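Local atomic coordinates of beta-fructofuranosidase (Arthrobacter, PDB entry 3WPU), a protein that belongs to the levansucrase/invertase family of the beta-fructosidase clan, whose members share a five-bladed beta-propeller fold. Residues Gly230-Thr235 against Phe323-Leu328; Pro256-Met261 against Leu310-Asn315. One frame throughout, in Å; residues are numbered along the deposited sequence.

In the fold
Both contacts reach the same mixed sheet, on the same side of the chain's centre, each contact centre about 19 Å from it, and both are partly buried. Contact 1 sets the loop between strands 213-226 and 245-250 against strand 321-331; contact 2 pairs strand 260-266 with strand 305-313, the immediate neighbour of 321-331. Chemistry follows place. A loop meeting a strand relies on aromatic rings, prolines and one side-chain hydrogen bond, whereas two adjoining strands share a ladder of backbone bonds, with a salt bridge and a water beside its more exposed residues. The contacts meet where Y233 OH and L324 N approach the backbone of L310, and where L324 packs on K312 and F260.

Contact 1 (Gly230-Thr235 against Phe323-Leu328); sequences GTYYQT and FLPPIL
Y233 makes the polar link between the loop 230-235 and the strand 323-328: its OH donates to L324 O at 2.7 Å. The donor lies close to the carbonyl plane, 20° out of it. The same OH probably also accepts from L310 N of the neighbouring strand, and a buried tyrosine suits this place: its ring packs on F323 and P326 while its OH serves two backbone groups.

F323 packs on the CD2/CE2 side of the Y233 ring. Y233 CE2 comes within 3.4 Å of F323 CD1, and Y233 CD2 lies over one face of the F323 ring, toward its rim; the two planes meet obliquely at 46°. Strand 321-331, to which F323 belongs, lies in the mixed sheet of the family's beta-propeller fold, between strands 26-27 and 305-313. Just past the prolines, I327 and L328 both face V308, forming a classic beta bulge.

The CH-pi and apolar contacts belong to Y232 and the prolines. Y232 CG is anti to the carbonyl carbon, beside the backbone N (chi1 -62°), which starts the ring toward P325. P325 CA stands 3.9 Å from the centroid of the Y232 ring, 8° off its normal, a textbook CH-pi contact. The Y232 side chain runs beside that of P325, with OH 3.7 Å from P325 CG, and crosses P326 at about a right angle. P326 CG in turn packs 3.8 Å from Y233 CE1. Proline suits these two positions because its rigid ring gives the tyrosines a firm aliphatic surface. On the loop side, D229 receives the backbone N-H groups of T231, Y232 and Y233.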
ATOM      1  N   GLY A 230     -13.561  -9.870 -15.971  1.00 12.28           N
ATOM      2  CA  GLY A 230     -13.343 -11.184 -16.563  1.00 12.65           C
ATOM      3  C   GLY A 230     -12.633 -11.172 -17.889  1.00 12.72           C
ATOM      4  O   GLY A 230     -12.335 -12.236 -18.427  1.00 13.32           O
ATOM      5  N   THR A 231     -12.400  -9.976 -18.440  1.00 13.27           N
ATOM      6  CA  THR A 231     -11.546  -9.818 -19.615  1.00 13.08           C
ATOM      7  C   THR A 231     -10.155  -9.316 -19.238  1.00 12.35           C
ATOM      8  O   THR A 231      -9.159  -9.837 -19.737  1.00 12.95           O
ATOM      9  CB  THR A 231     -12.204  -8.871 -20.641  1.00 13.98           C
ATOM     10  OG1 THR A 231     -13.439  -9.450 -21.064  1.00 16.11           O
ATOM     11  CG2 THR A 231     -11.323  -8.690 -21.852  1.00 14.64           C
ATOM     12  N   TYR A 232     -10.089  -8.324 -18.349  1.00 11.59           N
ATOM     13  CA  TYR A 232      -8.821  -7.822 -17.825  1.00 11.17           C
ATOM     14  C   TYR A 232      -8.518  -8.366 -16.422  1.00 10.71           C
ATOM     15  O   TYR A 232      -7.379  -8.686 -16.128  1.00 10.98           O
ATOM     16  CB  TYR A 232      -8.846  -6.299 -17.747  1.00 11.49           C
ATOM     17  CG  TYR A 232      -9.025  -5.597 -19.087  1.00 12.10           C
ATOM     18  CD1 TYR A 232      -8.313  -5.989 -20.204  1.00 12.54           C
ATOM     19  CD2 TYR A 232      -9.848  -4.519 -19.189  1.00 13.27           C
ATOM     20  CE1 TYR A 232      -8.456  -5.329 -21.409  1.00 13.44           C
ATOM     21  CE2 TYR A 232      -9.998  -3.857 -20.393  1.00 13.73           C
ATOM     22  CZ  TYR A 232      -9.296  -4.279 -21.493  1.00 13.13           C
ATOM     23  OH  TYR A 232      -9.429  -3.608 -22.724  1.00 14.97           O
ATOM     24  N   TYR A 233      -9.537  -8.407 -15.576  1.00  9.98           N
ATOM     25  CA  TYR A 233      -9.356  -8.787 -14.159  1.00  9.98           C
ATOM     26  C   TYR A 233     -10.198 -10.001 -13.870  1.00 10.40           C
ATOM     27  O   TYR A 233     -11.396 -10.051 -14.200  1.00 10.62           O
ATOM     28  CB  TYR A 233      -9.634  -7.572 -13.242  1.00 10.03           C
ATOM     29  CG  TYR A 233      -8.838  -6.419 -13.718  1.00 10.01           C
ATOM     30  CD1 TYR A 233      -7.455  -6.419 -13.619  1.00 10.21           C
ATOM     31  CD2 TYR A 233      -9.442  -5.384 -14.431  1.00 10.22           C
ATOM     32  CE1 TYR A 233      -6.687  -5.402 -14.117  1.00 10.48           C
ATOM     33  CE2 TYR A 233      -8.690  -4.354 -14.941  1.00 10.10           C
ATOM     34  CZ  TYR A 233      -7.317  -4.369 -14.826  1.00 10.36           C
ATOM     35  OH  TYR A 233      -6.548  -3.384 -15.388  1.00 10.42           O
ATOM     36  N   GLN A 234      -9.541 -11.006 -13.282  1.00 10.45           N
ATOM     37  CA  GLN A 234     -10.146 -12.295 -12.998  1.00 11.08           C
ATOM     38  C   GLN A 234     -11.364 -12.186 -12.065  1.00 11.24           C
ATOM     39  O   GLN A 234     -11.370 -11.391 -11.132  1.00 10.77           O
ATOM     40  CB  GLN A 234      -9.105 -13.191 -12.338  1.00 11.63           C
ATOM     41  CG  GLN A 234      -9.469 -14.658 -12.334  1.00 11.90           C
ATOM     42  CD  GLN A 234      -8.470 -15.503 -11.571  1.00 12.54           C
ATOM     43  OE1 GLN A 234      -8.154 -15.199 -10.428  1.00 12.34           O
ATOM     44  NE2 GLN A 234      -7.950 -16.568 -12.217  1.00 12.86           N
ATOM     45  N   THR A 235     -12.388 -12.994 -12.337  1.00 11.63           N
ATOM     46  CA  THR A 235     -13.614 -12.986 -11.547  1.00 11.95           C
ATOM     47  C   THR A 235     -13.715 -14.225 -10.652  1.00 11.79           C
ATOM     48  O   THR A 235     -12.944 -15.168 -10.786  1.00 12.18           O
ATOM     49  CB  THR A 235     -14.857 -13.037 -12.432  1.00 12.02           C
ATOM     50  OG1 THR A 235     -14.853 -14.283 -13.135  1.00 12.44           O
ATOM     51  CG2 THR A 235     -14.890 -11.870 -13.418  1.00 12.19           C
ATOM     52  N   PHE A 323     -12.494   0.582 -16.526  1.00 11.86           N
ATOM     53  CA  PHE A 323     -11.309  -0.240 -16.518  1.00 11.68           C
ATOM     54  C   PHE A 323     -10.460   0.075 -17.735  1.00 11.19           C
ATOM     55  O   PHE A 323     -10.987   0.396 -18.825  1.00 11.70           O
ATOM     56  CB  PHE A 323     -11.658  -1.722 -16.585  1.00 11.75           C
ATOM     57  CG  PHE A 323     -12.094  -2.330 -15.278  1.00 11.57           C
ATOM     58  CD1 PHE A 323     -11.294  -2.243 -14.175  1.00 11.82           C
ATOM     59  CD2 PHE A 323     -13.277  -3.027 -15.195  1.00 11.43           C
ATOM     60  CE1 PHE A 323     -11.668  -2.834 -12.978  1.00 11.61           C
ATOM     61  CE2 PHE A 323     -13.678  -3.624 -14.010  1.00 12.05           C
ATOM     62  CZ  PHE A 323     -12.871  -3.524 -12.904  1.00 11.55           C
ATOM     63  N   LEU A 324      -9.158   0.004 -17.540  1.00 10.50           N
ATOM     64  CA  LEU A 324      -8.177  -0.011 -18.612  1.00 10.84           C
ATOM     65  C   LEU A 324      -7.376  -1.309 -18.502  1.00 10.41           C
ATOM     66  O   LEU A 324      -7.483  -2.027 -17.483  1.00  9.97           O
ATOM     67  CB  LEU A 324      -7.269   1.217 -18.521  1.00 11.60           C
ATOM     68  CG  LEU A 324      -7.972   2.568 -18.672  1.00 11.95           C
ATOM     69  CD1 LEU A 324      -7.029   3.735 -18.448  1.00 12.54           C
ATOM     70  CD2 LEU A 324      -8.647   2.700 -20.035  1.00 12.23           C
ATOM     71  N   PRO A 325      -6.574  -1.638 -19.528  1.00  9.77           N
ATOM     72  CA  PRO A 325      -5.869  -2.941 -19.459  1.00 10.00           C
ATOM     73  C   PRO A 325      -4.855  -2.990 -18.291  1.00  9.33           C
ATOM     74  O   PRO A 325      -4.379  -1.964 -17.823  1.00  8.63           O
ATOM     75  CB  PRO A 325      -5.210  -3.048 -20.842  1.00  9.93           C
ATOM     76  CG  PRO A 325      -6.118  -2.212 -21.737  1.00 10.02           C
ATOM     77  CD  PRO A 325      -6.490  -1.038 -20.882  1.00 10.29           C
ATOM     78  N   PRO A 326      -4.548  -4.190 -17.773  1.00 10.12           N
ATOM     79  CA  PRO A 326      -3.576  -4.216 -16.690  1.00 10.02           C
ATOM     80  C   PRO A 326      -2.219  -3.610 -17.057  1.00 10.16           C
ATOM     81  O   PRO A 326      -1.767  -3.696 -18.225  1.00 10.18           O
ATOM     82  CB  PRO A 326      -3.406  -5.728 -16.387  1.00 10.17           C
ATOM     83  CG  PRO A 326      -4.498  -6.433 -17.100  1.00 10.68           C
ATOM     84  CD  PRO A 326      -4.946  -5.534 -18.229  1.00 10.31           C
ATOM     85  N   ILE A 327      -1.586  -2.959 -16.104  1.00  9.71           N
ATOM     86  CA  ILE A 327      -0.239  -2.384 -16.353  1.00  9.64           C
ATOM     87  C   ILE A 327       0.925  -3.294 -16.019  1.00 10.31           C
ATOM     88  O   ILE A 327       2.032  -3.095 -16.549  1.00 11.30           O
ATOM     89  CB  ILE A 327      -0.032  -0.990 -15.702  1.00  9.37           C
ATOM     90  CG1 ILE A 327      -0.312  -1.024 -14.188  1.00  9.56           C
ATOM     91  CG2 ILE A 327      -0.921   0.052 -16.370  1.00  9.61           C
ATOM     92  CD1 ILE A 327       0.102   0.239 -13.458  1.00  9.87           C
ATOM     93  N   LEU A 328       0.718  -4.267 -15.130  1.00 10.16           N
ATOM     94  CA  LEU A 328       1.752  -5.242 -14.799  1.00 10.44           C
ATOM     95  C   LEU A 328       1.095  -6.598 -14.549  1.00  9.98           C
ATOM     96  O   LEU A 328      -0.000  -6.668 -13.957  1.00  9.95           O
ATOM     97  CB  LEU A 328       2.517  -4.804 -13.557  1.00 10.95           C
ATOM     98  CG  LEU A 328       3.682  -5.705 -13.130  1.00 11.52           C
ATOM     99  CD1 LEU A 328       4.901  -5.465 -14.010  1.00 11.86           C
ATOM    100  CD2 LEU A 328       4.016  -5.564 -11.649  1.00 12.62           C
TER

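Contact 2 (Pro256-Met261 against Leu310-Asn315); sequences PGETFM and LAKAKN
K312 and F260 face each other as an antiparallel non-hydrogen-bonded pair, their side chains running side by side in the same direction. K312 CG, anti to the backbone N (chi1 -180°), lies 3.9 Å from F260 CE1, and the extended chain beyond carries NZ on to E258. Lysine suits this place: its aliphatic length packs on the aromatic ring while its ammonium reaches a carboxylate. NZ forms a salt bridge with E258 OE2 at 2.6 Å, approaching from above the carboxylate plane, and a second salt bridge with E21.

M261 and A311 are the next pair, hydrogen-bonded in both directions: M261 N to A311 O at 2.9 Å, and A311 N to M261 O at 2.9 Å. This is the ladder of neighbouring antiparallel strands in a propeller sheet. The pairing puts A311 CB 4.4 Å from M261 CB; alanine adds nothing beyond CB on the face they share, while the longer methionine leads away to pack against strands 245-250 and 321-331. Beyond K312, A313 N donates to T259 O at 2.9 Å, almost straight at 176°. The other two groups, T259 N and A313 O, are joined through a water, which accepts from the N-H and donates to the carbonyl.

The chemistry thus changes along the pairing, from direct backbone bonds alone at M261-A311 toward a water and paired charges beside the more exposed T259, E258 and K312, where two carboxylates around NZ would probably favour its charged form.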
ATOM      1  N   PRO A 256      -2.431  15.729 -17.110  1.00 19.65           N
ATOM      2  CA  PRO A 256      -3.037  16.627 -16.141  1.00 19.99           C
ATOM      3  C   PRO A 256      -4.548  16.683 -16.334  1.00 19.88           C
ATOM      4  O   PRO A 256      -5.036  16.631 -17.468  1.00 21.37           O
ATOM      5  CB  PRO A 256      -2.357  17.979 -16.423  1.00 21.30           C
ATOM      6  CG  PRO A 256      -1.819  17.860 -17.807  1.00 20.57           C
ATOM      7  CD  PRO A 256      -1.493  16.423 -18.015  1.00 20.62           C
ATOM      8  N   GLY A 257      -5.274  16.763 -15.226  1.00 20.46           N
ATOM      9  CA  GLY A 257      -6.716  16.901 -15.252  1.00 21.66           C
ATOM     10  C   GLY A 257      -7.496  15.599 -15.298  1.00 21.79           C
ATOM     11  O   GLY A 257      -8.721  15.622 -15.196  1.00 25.78           O
ATOM     12  N   GLU A 258      -6.801  14.472 -15.452  1.00 19.53           N
ATOM     13  CA  GLU A 258      -7.429  13.164 -15.437  1.00 17.83           C
ATOM     14  C   GLU A 258      -7.093  12.511 -14.111  1.00 14.86           C
ATOM     15  O   GLU A 258      -6.108  12.871 -13.501  1.00 14.47           O
ATOM     16  CB  GLU A 258      -6.903  12.307 -16.578  1.00 20.55           C
ATOM     17  CG  GLU A 258      -7.282  12.870 -17.938  1.00 23.91           C
ATOM     18  CD  GLU A 258      -6.889  11.976 -19.086  1.00 28.76           C
ATOM     19  OE1 GLU A 258      -5.892  11.231 -18.967  1.00 29.33           O
ATOM     20  OE2 GLU A 258      -7.590  12.034 -20.128  1.00 34.43           O
ATOM     21  N   THR A 259      -7.960  11.617 -13.659  1.00 12.71           N
ATOM     22  CA  THR A 259      -7.677  10.827 -12.443  1.00 11.78           C
ATOM     23  C   THR A 259      -7.624   9.353 -12.785  1.00 10.66           C
ATOM     24  O   THR A 259      -8.551   8.804 -13.401  1.00 10.87           O
ATOM     25  CB  THR A 259      -8.712  11.083 -11.334  1.00 11.73           C
ATOM     26  OG1 THR A 259      -8.756  12.490 -11.048  1.00 12.97           O
ATOM     27  CG2 THR A 259      -8.331  10.309 -10.028  1.00 11.64           C
ATOM     28  N   PHE A 260      -6.563   8.693 -12.308  1.00 10.63           N
ATOM     29  CA  PHE A 260      -6.379   7.264 -12.508  1.00 10.14           C
ATOM     30  C   PHE A 260      -6.375   6.564 -11.175  1.00  9.73           C
ATOM     31  O   PHE A 260      -6.323   7.204 -10.138  1.00  9.95           O
ATOM     32  CB  PHE A 260      -5.080   6.961 -13.241  1.00 10.31           C
ATOM     33  CG  PHE A 260      -5.086   7.439 -14.662  1.00 11.05           C
ATOM     34  CD1 PHE A 260      -5.585   6.624 -15.662  1.00 11.40           C
ATOM     35  CD2 PHE A 260      -4.598   8.686 -14.976  1.00 11.62           C
ATOM     36  CE1 PHE A 260      -5.621   7.066 -16.983  1.00 11.94           C
ATOM     37  CE2 PHE A 260      -4.628   9.130 -16.296  1.00 11.41           C
ATOM     38  CZ  PHE A 260      -5.130   8.316 -17.278  1.00 11.74           C
ATOM     39  N   MET A 261      -6.470   5.248 -11.258  1.00  9.43           N
ATOM     40  CA  MET A 261      -6.428   4.370 -10.085  1.00  9.42           C
ATOM     41  C   MET A 261      -5.667   3.117 -10.454  1.00  9.60           C
ATOM     42  O   MET A 261      -5.875   2.554 -11.522  1.00  9.46           O
ATOM     43  CB  MET A 261      -7.863   4.009  -9.691  1.00  9.58           C
ATOM     44  CG  MET A 261      -8.024   2.963  -8.560  1.00  9.97           C
ATOM     45  SD  MET A 261      -9.695   2.289  -8.540  1.00 10.44           S
ATOM     46  CE  MET A 261     -10.691   3.724  -8.146  1.00 10.38           C
ATOM     47  N   LEU A 310      -5.376  -0.889 -13.858  1.00  9.16           N
ATOM     48  CA  LEU A 310      -5.487   0.555 -14.033  1.00  9.24           C
ATOM     49  C   LEU A 310      -6.952   0.862 -14.385  1.00  9.20           C
ATOM     50  O   LEU A 310      -7.618   0.075 -15.092  1.00  9.55           O
ATOM     51  CB  LEU A 310      -4.586   1.033 -15.177  1.00  9.43           C
ATOM     52  CG  LEU A 310      -4.445   2.552 -15.325  1.00  9.76           C
ATOM     53  CD1 LEU A 310      -3.735   3.217 -14.155  1.00 10.01           C
ATOM     54  CD2 LEU A 310      -3.743   2.888 -16.642  1.00  9.65           C
ATOM     55  N   ALA A 311      -7.450   1.972 -13.855  1.00  9.76           N
ATOM     56  CA  ALA A 311      -8.771   2.483 -14.196  1.00 10.29           C
ATOM     57  C   ALA A 311      -8.672   3.993 -14.307  1.00 10.63           C
ATOM     58  O   ALA A 311      -7.769   4.630 -13.748  1.00  9.73           O
ATOM     59  CB  ALA A 311      -9.822   2.088 -13.174  1.00 10.68           C
ATOM     60  N   LYS A 312      -9.601   4.558 -15.066  1.00 11.31           N
ATOM     61  CA  LYS A 312      -9.674   5.986 -15.283  1.00 12.58           C
ATOM     62  C   LYS A 312     -11.065   6.511 -14.918  1.00 11.48           C
ATOM     63  O   LYS A 312     -12.081   5.904 -15.277  1.00 11.66           O
ATOM     64  CB  LYS A 312      -9.371   6.280 -16.745  1.00 13.83           C
ATOM     65  CG  LYS A 312      -9.414   7.751 -17.096  1.00 16.27           C
ATOM     66  CD  LYS A 312      -9.166   7.918 -18.587  1.00 18.70           C
ATOM     67  CE  LYS A 312      -9.207   9.387 -18.944  1.00 21.64           C
ATOM     68  NZ  LYS A 312      -8.729   9.652 -20.329  1.00 24.38           N
ATOM     69  N   ALA A 313     -11.091   7.639 -14.206  1.00 12.40           N
ATOM     70  CA  ALA A 313     -12.359   8.269 -13.781  1.00 12.86           C
ATOM     71  C   ALA A 313     -13.035   8.907 -14.999  1.00 14.11           C
ATOM     72  O   ALA A 313     -12.360   9.478 -15.891  1.00 14.29           O
ATOM     73  CB  ALA A 313     -12.115   9.309 -12.708  1.00 13.23           C
ATOM     74  N   LYS A 314     -14.352   8.774 -15.044  1.00 14.87           N
ATOM     75  CA  LYS A 314     -15.135   9.322 -16.164  1.00 17.08           C
ATOM     76  C   LYS A 314     -15.777  10.655 -15.805  1.00 18.07           C
ATOM     77  O   LYS A 314     -16.300  11.348 -16.680  1.00 19.09           O
ATOM     78  CB  LYS A 314     -16.199   8.315 -16.582  1.00 18.84           C
ATOM     79  CG  LYS A 314     -15.624   6.963 -16.976  1.00 21.51           C
ATOM     80  CD  LYS A 314     -16.591   6.140 -17.818  1.00 25.15           C
ATOM     81  CE  LYS A 314     -17.734   5.539 -17.025  1.00 28.41           C
ATOM     82  NZ  LYS A 314     -18.727   4.913 -17.959  1.00 30.74           N
ATOM     83  N   ASN A 315     -15.774  11.018 -14.528  1.00 17.42           N
ATOM     84  CA  ASN A 315     -16.337  12.313 -14.103  1.00 17.76           C
ATOM     85  C   ASN A 315     -15.498  12.977 -13.021  1.00 18.98           C
ATOM     86  O   ASN A 315     -14.610  12.338 -12.438  1.00 18.49           O
ATOM     87  CB  ASN A 315     -17.819  12.180 -13.700  1.00 17.24           C
ATOM     88  CG  ASN A 315     -18.049  11.232 -12.536  1.00 17.71           C
ATOM     89  OD1 ASN A 315     -17.138  10.890 -11.817  1.00 18.22           O
ATOM     90  ND2 ASN A 315     -19.288  10.812 -12.352  1.00 17.48           N
TER
HETATM   91  O   HOH W   1     -10.182  11.122 -15.541  1.00 17.43           O